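Local coordinates for reticulocyte binding protein (Streptococcus agalactiae COH1, PDB 3FAW) that probably hydrolyses alpha-1,6 linkages in pullulan and branched alpha-glucans as a secreted, peptidoglycan-anchored pullulanase of the group B Streptococcus cell wall, at residues M160-K165 with T187-K192; A137-N140 with K145-A148; G200-Y205 with L224-S229. All coordinates share one frame; numbering follows the deposited sequence.

Contact 1 (M160-K165 with T187-K192); sequences MIIYDK and TILDTK. With CA (calcium ion), chain B.
Met160 and Leu189 meet tip to tip in the antiparallel beta domain of the carbohydrate-binding module 48 family. Met160 lies on strand 157-164 and Leu189 on strand 184-189. The two strands are not neighbours in the sheet, because strand 170-179 runs between them. Their closest CA atoms, in Met160 and Thr187, are 9.2 Å apart. Side-chain ends therefore make the whole contact.

The tight part is small and apolar. Leu189 CD1 sits 3.6 Å from Met160 SD. The same methyl lies 3.7 Å from Ile162 CD1, so one leucine branch serves two residues of the facing strand. Met160 extends through its first two torsions with CG opposite the backbone N (chi1 -170°), which carries the sulfur out to the leucine. Val146, Tyr198 and Phe243 also pack on Leu189.

Away from this patch the segments part. Lys165 is held by a calcium ion instead, through its carbonyl O at 2.4 Å, and Tyr202 OH binds the same ion. The other side is looser. Past Leu189 the strand ends, and Thr191 and Lys192 are exposed to solvent. An Asx turn shapes this exit: Lys192 N donates to Asp190 OD1 over 3.1 Å, from above the carboxylate plane, 42° out of it.

Contact 2 (A137-N140 with K145-A148); sequences AVLN and KVEA
A beta hairpin of strands 136-139 and 146-151 sets Val138 against Glu147 as an antiparallel hydrogen-bonded pair. It belongs to the carbohydrate-binding module 48 domain. Val138 N donates to Glu147 O over 2.9 Å, and Glu147 N returns a bond to Val138 O over 3.0 Å. Ala137 with Ala148 and Leu139 with Val146 are the flanking non-hydrogen-bonded pairs. A CA-H...O contact runs from Val146 CA to Val138 O at 3.4 Å.

The two faces of the hairpin differ. Ala137, Leu139, Val146 and Ala148 lie on the apolar face. Val146 sends its two branches to different partners. CG1 touches Ala137 CB at 3.8 Å. CG2 meets Leu139 CD2 at 3.5 Å, where the two side chains pass at a slant. Val146 CG1 stands opposite the backbone N (chi1 177°), which spreads the branches along the neighbouring strand. Tyr198, Tyr203, Tyr205 and Phe243 pack against residues of this face. Val138 and Glu147 point to the other face and are exposed.

Asn140 and Lys145 close the hairpin next to its turn. Asn140 N donates to Lys145 O over 3.0 Å, nearly in line with the carbonyl bond. In return Lys145 N donates to Asn140 OD1, also over 3.0 Å. The second donor stands above the amide plane, 50° out of it, and the C=O...donor angle is only 99°. Asn140 ND2 lies against Lys145 CB and bonds to Ser144 OG. Both ends of the amide thus have a partner, though the OD1 bond is poorly directed. Asn140 OD1 takes the place of a backbone acceptor for Lys145 N, consistent with pairing carried to the edge of the turn.

Contact 3 (G200-Y205 with L224-S229); sequences GYYYLY and LAEWDS. With CA (calcium ion), chain B.
Tyr202 OH is gripped by a calcium ion at 2.6 Å and has water 5 at 2.8 Å, within hydrogen-bonding distance. Water 5 also lies near Leu224 O, between strand 202-209 and the loop at 224-229. Lys165 O, Lys363 O and four waters are the other calcium ligands, giving seven in all.

The loop touches the tyrosine mainly through Ala225. Its CB lies over the face of the Tyr202 ring in a CH-pi contact, 3.4 Å from the centroid and 13° off the ring normal. Ala225 CA is also close, 3.2 Å from Tyr202 CE2. Gly200 O stands over the centre of the opposite face, 3.5 Å above the plane. The ring is therefore covered on both sides, which would limit its rotation. Tyr202 CG stands opposite the carbonyl carbon (chi1 -52°), which directs the ring at the loop.

Glu226 reaches the site at one remove. OE1 is 3.7 Å from Tyr202 OH. The side chains cross at about a right angle, with ring and carboxylate planes 73° apart. OE1 accepts instead from water 2, which is bound to the ion. Gly200 O accepts in the same way from water 4, over 2.6 Å. Both oxygens are second-shell acceptors and would orient metal-bound waters.

The ion would probably polarise the phenol oxygen, and Glu226 may offset part of the metal charge. With the carbonyl of Lys363 as a further ligand, the chemistry implies a calcium tie. It joins Lys165 and Tyr202, from the carbohydrate-binding module 48 range, to Lys363, in the sequence range of the catalytic alpha-amylase family.

In the fold
Contacts 1 and 2 lie about 10 Å apart, centre to centre, and share a sheet. Leu189 N is 2.7 Å from Val146 O, a probable hydrogen bond that pairs strand 184-189 with the hairpin. Contact 3 is about 13 Å from contact 1, again between centres. The probable bond from Tyr163 N to Tyr202 O, 2.7 Å long, joins their strands. Contacts 1 and 3 meet at one calcium ion and share its four waters. Contact 2 stays back from the metal: the Leu139 side chain is about 13 Å from it. Contacts 2 and 3 still touch, with Ala148 CB 3.4 Å from Tyr205 OH.

Contact 1 (M160-K165 with T187-K192)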
loop_
_atom_site.group_PDB
_atom_site.type_symbol
_atom_site.label_atom_id
_atom_site.label_comp_id
_atom_site.label_asym_id
_atom_site.label_seq_id
_atom_site.Cartn_x
_atom_site.Cartn_y
_atom_site.Cartn_z
ATOM N N MET A 160 3.454 0.679 33.530
ATOM C CA MET A 160 3.729 -0.473 32.679
ATOM C C MET A 160 3.309 -1.757 33.394
ATOM O O MET A 160 3.620 -1.954 34.568
ATOM C CB MET A 160 5.213 -0.550 32.313
ATOM C CG MET A 160 5.524 -1.588 31.238
ATOM S SD MET A 160 7.280 -1.945 31.040
ATOM C CE MET A 160 7.834 -0.538 30.069
ATOM N N ILE A 161 2.595 -2.618 32.675
ATOM C CA ILE A 161 2.234 -3.940 33.165
ATOM C C ILE A 161 3.027 -4.957 32.360
ATOM O O ILE A 161 2.983 -4.937 31.130
ATOM C CB ILE A 161 0.730 -4.234 32.985
ATOM C CG1 ILE A 161 -0.122 -3.118 33.593
ATOM C CG2 ILE A 161 0.377 -5.580 33.616
ATOM C CD1 ILE A 161 -1.606 -3.316 33.378
ATOM N N ILE A 162 3.740 -5.842 33.054
ATOM C CA ILE A 162 4.638 -6.795 32.404
ATOM C C ILE A 162 4.084 -8.216 32.509
ATOM O O ILE A 162 3.639 -8.639 33.579
ATOM C CB ILE A 162 6.065 -6.709 32.995
ATOM C CG1 ILE A 162 6.598 -5.278 32.865
ATOM C CG2 ILE A 162 6.998 -7.679 32.289
ATOM C CD1 ILE A 162 8.035 -5.091 33.313
ATOM N N TYR A 163 4.111 -8.939 31.386
ATOM C CA TYR A 163 3.512 -10.270 31.283
ATOM C C TYR A 163 4.561 -11.329 30.950
ATOM O O TYR A 163 5.472 -11.081 30.162
ATOM C CB TYR A 163 2.420 -10.289 30.212
ATOM C CG TYR A 163 1.329 -9.252 30.417
ATOM C CD1 TYR A 163 0.156 -9.570 31.101
ATOM C CD2 TYR A 163 1.475 -7.959 29.931
ATOM C CE1 TYR A 163 -0.840 -8.625 31.289
ATOM C CE2 TYR A 163 0.484 -7.005 30.115
ATOM C CZ TYR A 163 -0.672 -7.343 30.794
ATOM O OH TYR A 163 -1.653 -6.398 30.983
ATOM N N ASP A 164 4.401 -12.510 31.550
ATOM C CA ASP A 164 5.319 -13.635 31.365
ATOM C C ASP A 164 5.523 -13.984 29.885
ATOM O O ASP A 164 4.565 -14.201 29.148
ATOM C CB ASP A 164 4.797 -14.867 32.127
ATOM C CG ASP A 164 5.753 -16.055 32.074
ATOM O OD1 ASP A 164 6.806 -15.980 31.399
ATOM O OD2 ASP A 164 5.445 -17.078 32.719
ATOM N N LYS A 165 6.786 -14.045 29.476
ATOM C CA LYS A 165 7.165 -14.436 28.118
ATOM C C LYS A 165 6.592 -15.796 27.693
ATOM O O LYS A 165 6.202 -15.969 26.537
ATOM C CB LYS A 165 8.696 -14.454 27.986
ATOM C CG LYS A 165 9.415 -15.433 28.906
ATOM C CD LYS A 165 10.930 -15.338 28.757
ATOM C CE LYS A 165 11.635 -16.341 29.663
ATOM N NZ LYS A 165 13.125 -16.266 29.559
ATOM N N THR A 187 10.885 5.206 32.157
ATOM C CA THR A 187 11.458 4.424 33.251
ATOM C C THR A 187 12.603 3.539 32.758
ATOM O O THR A 187 12.860 3.446 31.556
ATOM C CB THR A 187 10.403 3.545 33.958
ATOM O OG1 THR A 187 10.969 2.999 35.156
ATOM C CG2 THR A 187 9.926 2.405 33.053
ATOM N N ILE A 188 13.291 2.913 33.708
ATOM C CA ILE A 188 14.300 1.899 33.418
ATOM C C ILE A 188 13.971 0.625 34.191
ATOM O O ILE A 188 13.940 0.631 35.426
ATOM C CB ILE A 188 15.713 2.370 33.804
ATOM C CG1 ILE A 188 16.130 3.571 32.951
ATOM C CG2 ILE A 188 16.721 1.233 33.631
ATOM C CD1 ILE A 188 17.486 4.131 33.319
ATOM N N LEU A 189 13.719 -0.460 33.460
ATOM C CA LEU A 189 13.453 -1.759 34.077
ATOM C C LEU A 189 14.785 -2.415 34.438
ATOM O O LEU A 189 15.751 -2.323 33.685
ATOM C CB LEU A 189 12.636 -2.657 33.135
ATOM C CG LEU A 189 11.387 -2.029 32.496
ATOM C CD1 LEU A 189 10.626 -3.051 31.659
ATOM C CD2 LEU A 189 10.470 -1.420 33.551
ATOM N N ASP A 190 14.841 -3.050 35.606
ATOM C CA ASP A 190 16.081 -3.658 36.095
ATOM C C ASP A 190 15.780 -4.735 37.150
ATOM O O ASP A 190 14.685 -5.290 37.158
ATOM C CB ASP A 190 17.040 -2.567 36.610
ATOM C CG ASP A 190 16.458 -1.749 37.754
ATOM O OD1 ASP A 190 15.452 -2.161 38.372
ATOM O OD2 ASP A 190 17.027 -0.680 38.043
ATOM N N THR A 191 16.731 -5.018 38.040
ATOM C CA THR A 191 16.580 -6.105 39.018
ATOM C C THR A 191 15.414 -5.923 39.992
ATOM O O THR A 191 14.923 -6.902 40.556
ATOM C CB THR A 191 17.871 -6.310 39.841
ATOM O OG1 THR A 191 18.227 -5.087 40.499
ATOM C CG2 THR A 191 19.015 -6.772 38.942
ATOM N N LYS A 192 14.972 -4.681 40.179
ATOM C CA LYS A 192 13.919 -4.354 41.150
ATOM C C LYS A 192 12.573 -5.040 40.890
ATOM O O LYS A 192 11.773 -5.195 41.812
ATOM C CB LYS A 192 13.716 -2.836 41.219
ATOM C CG LYS A 192 14.941 -2.073 41.724
ATOM C CD LYS A 192 14.603 -0.634 42.102
ATOM C CE LYS A 192 14.320 0.230 40.883
ATOM N NZ LYS A 192 13.732 1.543 41.271
HETATM CA CA CA B . 6.520 -16.273 24.211
HETATM O O HOH W 1 6.150 -18.663 24.577
HETATM O O HOH W 2 4.156 -16.418 24.550
HETATM O O HOH W 3 8.795 -17.233 24.238
HETATM O O HOH W 4 8.287 -14.519 24.580
#

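Contact 2 (A137-N140 with K145-A148)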
loop_
_atom_site.group_PDB
_atom_site.type_symbol
_atom_site.label_atom_id
_atom_site.label_comp_id
_atom_site.label_asym_id
_atom_site.label_seq_id
_atom_site.Cartn_x
_atom_site.Cartn_y
_atom_site.Cartn_z
ATOM N N ALA A 137 10.789 0.914 23.647
ATOM C CA ALA A 137 11.489 0.182 24.703
ATOM C C ALA A 137 12.750 -0.467 24.143
ATOM O O ALA A 137 12.678 -1.265 23.203
ATOM C CB ALA A 137 10.574 -0.883 25.297
ATOM N N VAL A 138 13.896 -0.123 24.733
ATOM C CA VAL A 138 15.206 -0.583 24.261
ATOM C C VAL A 138 15.894 -1.504 25.280
ATOM O O VAL A 138 16.195 -1.080 26.393
ATOM C CB VAL A 138 16.133 0.621 23.962
ATOM C CG1 VAL A 138 17.456 0.150 23.383
ATOM C CG2 VAL A 138 15.453 1.602 23.009
ATOM N N LEU A 139 16.144 -2.754 24.889
ATOM C CA LEU A 139 16.911 -3.703 25.710
ATOM C C LEU A 139 18.393 -3.369 25.644
ATOM O O LEU A 139 18.886 -2.948 24.597
ATOM C CB LEU A 139 16.758 -5.143 25.195
ATOM C CG LEU A 139 15.522 -5.999 25.471
ATOM C CD1 LEU A 139 15.531 -7.202 24.526
ATOM C CD2 LEU A 139 15.468 -6.463 26.922
ATOM N N ASN A 140 19.111 -3.578 26.744
ATOM C CA ASN A 140 20.576 -3.541 26.698
ATOM C C ASN A 140 21.118 -4.876 26.161
ATOM O O ASN A 140 20.342 -5.796 25.872
ATOM C CB ASN A 140 21.176 -3.176 28.065
ATOM C CG ASN A 140 20.913 -4.222 29.132
ATOM O OD1 ASN A 140 20.132 -5.156 28.938
ATOM N ND2 ASN A 140 21.563 -4.062 30.277
ATOM N N LYS A 145 18.427 -4.886 31.427
ATOM C CA LYS A 145 17.786 -3.575 31.597
ATOM C C LYS A 145 17.041 -3.115 30.346
ATOM O O LYS A 145 17.556 -3.229 29.234
ATOM C CB LYS A 145 18.829 -2.507 31.949
ATOM C CG LYS A 145 19.498 -2.674 33.303
ATOM C CD LYS A 145 20.484 -1.541 33.567
ATOM C CE LYS A 145 20.837 -1.441 35.044
ATOM N NZ LYS A 145 21.389 -2.712 35.579
ATOM N N VAL A 146 15.842 -2.570 30.542
ATOM C CA VAL A 146 15.087 -1.938 29.460
ATOM C C VAL A 146 14.892 -0.447 29.751
ATOM O O VAL A 146 14.427 -0.091 30.829
ATOM C CB VAL A 146 13.701 -2.605 29.267
ATOM C CG1 VAL A 146 12.895 -1.882 28.195
ATOM C CG2 VAL A 146 13.862 -4.066 28.906
ATOM N N GLU A 147 15.265 0.408 28.792
ATOM C CA GLU A 147 14.926 1.838 28.819
ATOM C C GLU A 147 13.667 2.084 27.986
ATOM O O GLU A 147 13.679 1.881 26.773
ATOM C CB GLU A 147 16.063 2.686 28.247
ATOM C CG GLU A 147 17.372 2.594 29.006
ATOM C CD GLU A 147 18.488 3.423 28.370
ATOM O OE1 GLU A 147 18.214 4.178 27.411
ATOM O OE2 GLU A 147 19.641 3.318 28.837
ATOM N N ALA A 148 12.599 2.537 28.640
ATOM C CA ALA A 148 11.289 2.694 28.004
ATOM C C ALA A 148 10.842 4.157 27.966
ATOM O O ALA A 148 11.110 4.921 28.890
ATOM C CB ALA A 148 10.255 1.851 28.732
#

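Contact 3 (G200-Y205 with L224-S229)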
loop_
_atom_site.group_PDB
_atom_site.type_symbol
_atom_site.label_atom_id
_atom_site.label_comp_id
_atom_site.label_asym_id
_atom_site.label_seq_id
_atom_site.Cartn_x
_atom_site.Cartn_y
_atom_site.Cartn_z
ATOM N N GLY A 200 11.898 -11.250 25.429
ATOM C CA GLY A 200 10.705 -12.074 25.203
ATOM C C GLY A 200 9.497 -11.750 26.079
ATOM O O GLY A 200 8.391 -12.198 25.788
ATOM N N TYR A 201 9.694 -10.990 27.154
ATOM C CA TYR A 201 8.571 -10.579 28.013
ATOM C C TYR A 201 7.689 -9.560 27.293
ATOM O O TYR A 201 8.145 -8.861 26.378
ATOM C CB TYR A 201 9.063 -10.011 29.351
ATOM C CG TYR A 201 9.434 -11.065 30.380
ATOM C CD1 TYR A 201 10.679 -11.691 30.354
ATOM C CD2 TYR A 201 8.536 -11.434 31.382
ATOM C CE1 TYR A 201 11.021 -12.660 31.301
ATOM C CE2 TYR A 201 8.868 -12.395 32.330
ATOM C CZ TYR A 201 10.111 -13.004 32.284
ATOM O OH TYR A 201 10.443 -13.953 33.228
ATOM N N TYR A 202 6.430 -9.480 27.714
ATOM C CA TYR A 202 5.450 -8.618 27.055
ATOM C C TYR A 202 4.980 -7.501 27.988
ATOM O O TYR A 202 5.069 -7.630 29.205
ATOM C CB TYR A 202 4.257 -9.442 26.578
ATOM C CG TYR A 202 4.632 -10.647 25.747
ATOM C CD1 TYR A 202 4.460 -11.942 26.238
ATOM C CD2 TYR A 202 5.164 -10.495 24.472
ATOM C CE1 TYR A 202 4.797 -13.053 25.466
ATOM C CE2 TYR A 202 5.515 -11.600 23.701
ATOM C CZ TYR A 202 5.327 -12.872 24.199
ATOM O OH TYR A 202 5.662 -13.960 23.426
ATOM N N TYR A 203 4.492 -6.404 27.409
ATOM C CA TYR A 203 4.064 -5.252 28.199
ATOM C C TYR A 203 2.905 -4.460 27.584
ATOM O O TYR A 203 2.758 -4.377 26.361
ATOM C CB TYR A 203 5.253 -4.315 28.488
ATOM C CG TYR A 203 5.835 -3.619 27.275
ATOM C CD1 TYR A 203 5.518 -2.290 26.987
ATOM C CD2 TYR A 203 6.705 -4.285 26.415
ATOM C CE1 TYR A 203 6.050 -1.647 25.876
ATOM C CE2 TYR A 203 7.241 -3.650 25.302
ATOM C CZ TYR A 203 6.911 -2.332 25.038
ATOM O OH TYR A 203 7.444 -1.709 23.933
ATOM N N LEU A 204 2.078 -3.901 28.467
ATOM C CA LEU A 204 1.087 -2.894 28.104
ATOM C C LEU A 204 1.315 -1.673 28.993
ATOM O O LEU A 204 1.998 -1.767 30.015
ATOM C CB LEU A 204 -0.336 -3.425 28.296
ATOM C CG LEU A 204 -0.831 -4.504 27.325
ATOM C CD1 LEU A 204 -2.186 -5.040 27.770
ATOM C CD2 LEU A 204 -0.911 -3.981 25.895
ATOM N N TYR A 205 0.755 -0.532 28.595
ATOM C CA TYR A 205 0.764 0.672 29.430
ATOM C C TYR A 205 -0.652 0.992 29.889
ATOM O O TYR A 205 -1.568 1.048 29.072
ATOM C CB TYR A 205 1.317 1.872 28.657
ATOM C CG TYR A 205 2.809 1.841 28.437
ATOM C CD1 TYR A 205 3.691 1.913 29.513
ATOM C CD2 TYR A 205 3.343 1.757 27.150
ATOM C CE1 TYR A 205 5.066 1.891 29.315
ATOM C CE2 TYR A 205 4.717 1.740 26.944
ATOM C CZ TYR A 205 5.571 1.810 28.032
ATOM O OH TYR A 205 6.931 1.782 27.837
ATOM N N LEU A 224 5.608 -8.277 19.135
ATOM C CA LEU A 224 4.383 -8.503 19.898
ATOM C C LEU A 224 4.243 -9.956 20.341
ATOM O O LEU A 224 4.885 -10.851 19.787
ATOM C CB LEU A 224 3.152 -8.152 19.055
ATOM C CG LEU A 224 3.050 -6.789 18.360
ATOM C CD1 LEU A 224 1.925 -6.823 17.335
ATOM C CD2 LEU A 224 2.836 -5.657 19.364
ATOM N N ALA A 225 3.386 -10.173 21.337
ATOM C CA ALA A 225 2.948 -11.515 21.717
ATOM C C ALA A 225 2.048 -12.080 20.624
ATOM O O ALA A 225 1.403 -11.320 19.901
ATOM C CB ALA A 225 2.200 -11.478 23.043
ATOM N N GLU A 226 2.015 -13.407 20.499
ATOM C CA GLU A 226 1.105 -14.067 19.558
ATOM C C GLU A 226 -0.305 -13.503 19.748
ATOM O O GLU A 226 -0.767 -13.338 20.879
ATOM C CB GLU A 226 1.129 -15.600 19.708
ATOM C CG GLU A 226 0.526 -16.188 21.003
ATOM C CD GLU A 226 1.343 -15.910 22.261
ATOM O OE1 GLU A 226 2.506 -15.466 22.160
ATOM O OE2 GLU A 226 0.812 -16.138 23.365
ATOM N N TRP A 227 -0.964 -13.186 18.637
ATOM C CA TRP A 227 -2.201 -12.397 18.658
ATOM C C TRP A 227 -3.382 -13.169 18.070
ATOM O O TRP A 227 -3.292 -13.755 16.984
ATOM C CB TRP A 227 -1.980 -11.075 17.909
ATOM C CG TRP A 227 -3.205 -10.225 17.717
ATOM C CD1 TRP A 227 -3.716 -9.791 16.529
ATOM C CD2 TRP A 227 -4.067 -9.700 18.739
ATOM N NE1 TRP A 227 -4.841 -9.034 16.747
ATOM C CE2 TRP A 227 -5.080 -8.960 18.091
ATOM C CE3 TRP A 227 -4.086 -9.787 20.137
ATOM C CZ2 TRP A 227 -6.100 -8.310 18.790
ATOM C CZ3 TRP A 227 -5.100 -9.140 20.831
ATOM C CH2 TRP A 227 -6.093 -8.410 20.156
ATOM N N ASP A 228 -4.479 -13.173 18.819
ATOM C CA ASP A 228 -5.746 -13.746 18.378
ATOM C C ASP A 228 -6.847 -12.769 18.775
ATOM O O ASP A 228 -7.154 -12.638 19.958
ATOM C CB ASP A 228 -5.966 -15.121 19.035
ATOM C CG ASP A 228 -7.307 -15.746 18.673
ATOM O OD1 ASP A 228 -7.974 -15.267 17.730
ATOM O OD2 ASP A 228 -7.697 -16.726 19.340
ATOM N N SER A 229 -7.431 -12.087 17.788
ATOM C CA SER A 229 -8.416 -11.023 18.054
ATOM C C SER A 229 -9.697 -11.504 18.739
ATOM O O SER A 229 -10.449 -10.689 19.280
ATOM C CB SER A 229 -8.757 -10.236 16.781
ATOM O OG SER A 229 -9.252 -11.068 15.747
HETATM CA CA CA B . 6.520 -16.273 24.211
HETATM O O HOH W 4 8.287 -14.519 24.580
HETATM O O HOH W 5 5.421 -13.457 20.668
HETATM O O HOH W 2 4.156 -16.418 24.550
HETATM O O HOH W 1 6.150 -18.663 24.577
HETATM O O HOH W 3 8.795 -17.233 24.238
#